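Local coordinates for protein xyloglucan-specific endo-beta-1,4-glucanase (PDB 4W88) that hydrolyses internal beta-1,4-glucan linkages of xyloglucan, probably by the retaining mechanism of family GH5 glycoside hydrolases, at residues L9-N13 with V299-I303. The protein carries 1 engineered substitution. Numbering follows the deposited sequence.
Sequences LSNIN and VKCFI
Lys300 lays its aliphatic chain over the turn Leu9-Ile12, with CG 4.1 Å from CB of Ile12 and CE 3.5 Å from O of Leu9. From a CA-to-CB bond directed toward the turn, chi1 and chi2 are both m, and trans chi3 and chi4 extend the chain to the ammonium group. There NZ gives a weak hydrogen bond to Ile12 O at 2.9 Å. It also donates to a water at 2.8 Å from NZ, which in turn donates to Ser10 O at 2.9 Å. Leu9 to Ile12 form a type I beta turn, closed by Ile12 N to Leu9 O at 3.0 Å; Ile12 then turns extended (phi/psi -84/132). The backbones stay apart, Ile12 and Lys300 CA atoms being 7.0 Å from each other, so side chains and water fill the gap. A second water joins Asn13 O and Cys301 N, 3.0 Å from each. The contact lies beside the seam where strands 15-18 and 300-305 close the (beta/alpha)8 (TIM) barrel, at their N-terminal ends; Gly15 bonds there through its backbone to Cys301 and Ile303. Ile12, CA-to-CB bond toward the strand and chi1/chi2 m/t, places CD1 4.2 Å from CZ of Phe302, obliquely to the ring. The CA-to-CB bond of Phe302 runs sideways to the turn, and with chi1 m the ring tip swings back toward Ile12. Inside the barrel this ring also touches Ala57, Arg59, Ile99 and Val268; Ile12 itself meets Ala57 and Tyr97. Asn13 points its CB away from residues 299-303, and its ND2 bonds to Gly54 O and Val336 O.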
# COMPACT_ATOMS: atom_id res chain seq x y z
N LEU A 9 7.53 -13.07 -2.46
CA LEU A 9 7.87 -11.69 -2.79
C LEU A 9 9.03 -11.62 -3.80
O LEU A 9 9.09 -10.65 -4.55
CB LEU A 9 8.26 -10.94 -1.52
CG LEU A 9 7.13 -10.74 -0.51
CD1 LEU A 9 7.65 -10.21 0.83
CD2 LEU A 9 6.05 -9.80 -1.07
N SER A 10 9.96 -12.58 -3.80
CA SER A 10 11.09 -12.54 -4.72
C SER A 10 10.70 -12.58 -6.18
O SER A 10 11.49 -12.26 -7.04
CB SER A 10 12.07 -13.69 -4.44
OG SER A 10 11.56 -14.96 -4.85
N ASN A 11 9.47 -13.01 -6.46
CA ASN A 11 8.94 -13.04 -7.83
C ASN A 11 8.56 -11.67 -8.38
O ASN A 11 8.31 -11.54 -9.58
CB ASN A 11 7.74 -14.01 -7.91
CG ASN A 11 8.15 -15.41 -7.70
OD1 ASN A 11 8.87 -15.96 -8.54
ND2 ASN A 11 7.86 -15.96 -6.53
N ILE A 12 8.49 -10.67 -7.51
CA ILE A 12 8.08 -9.33 -7.90
C ILE A 12 9.30 -8.58 -8.45
O ILE A 12 10.35 -8.55 -7.81
CB ILE A 12 7.50 -8.56 -6.69
CG1 ILE A 12 6.26 -9.24 -6.22
CG2 ILE A 12 7.26 -7.11 -7.08
CD1 ILE A 12 5.64 -8.68 -4.95
N ASN A 13 9.14 -7.95 -9.59
CA ASN A 13 10.11 -6.97 -10.10
C ASN A 13 9.95 -5.70 -9.29
O ASN A 13 10.79 -5.35 -8.47
CB ASN A 13 9.93 -6.71 -11.61
CG ASN A 13 10.92 -5.69 -12.14
OD1 ASN A 13 12.02 -5.51 -11.57
ND2 ASN A 13 10.56 -5.02 -13.23
N VAL A 299 14.25 -6.14 -1.01
CA VAL A 299 12.96 -5.58 -0.56
C VAL A 299 12.26 -4.97 -1.76
O VAL A 299 12.88 -4.24 -2.55
CB VAL A 299 13.18 -4.54 0.57
CG1 VAL A 299 11.88 -3.86 0.97
CG2 VAL A 299 13.83 -5.22 1.77
N LYS A 300 10.98 -5.27 -1.89
CA LYS A 300 10.17 -4.81 -3.01
C LYS A 300 9.36 -3.56 -2.63
O LYS A 300 9.02 -3.36 -1.43
CB LYS A 300 9.26 -5.93 -3.47
CG LYS A 300 9.98 -7.25 -3.74
CD LYS A 300 11.01 -7.10 -4.88
CE LYS A 300 11.75 -8.40 -5.10
NZ LYS A 300 12.72 -8.13 -6.16
N CYS A 301 9.07 -2.75 -3.65
CA CYS A 301 8.25 -1.59 -3.45
C CYS A 301 7.17 -1.52 -4.51
O CYS A 301 7.28 -2.11 -5.61
CB CYS A 301 9.10 -0.29 -3.45
SG CYS A 301 9.93 0.13 -4.96
N PHE A 302 6.14 -0.74 -4.16
CA PHE A 302 5.03 -0.43 -5.03
C PHE A 302 4.91 1.08 -5.19
O PHE A 302 4.77 1.81 -4.20
CB PHE A 302 3.71 -0.98 -4.43
CG PHE A 302 3.56 -2.47 -4.43
CD1 PHE A 302 4.39 -3.28 -3.63
CD2 PHE A 302 2.61 -3.09 -5.23
CE1 PHE A 302 4.25 -4.67 -3.65
CE2 PHE A 302 2.50 -4.48 -5.23
CZ PHE A 302 3.32 -5.26 -4.49
N ILE A 303 4.91 1.55 -6.43
CA ILE A 303 4.93 3.00 -6.71
C ILE A 303 3.50 3.54 -6.71
O ILE A 303 2.60 2.94 -7.30
CB ILE A 303 5.64 3.26 -8.08
CG1 ILE A 303 7.00 2.59 -8.13
CG2 ILE A 303 5.70 4.76 -8.35
CD1 ILE A 303 7.90 2.92 -6.91
O HOH W 1 13.86 -10.69 -6.40
O HOH W 2 10.66 -3.53 -6.11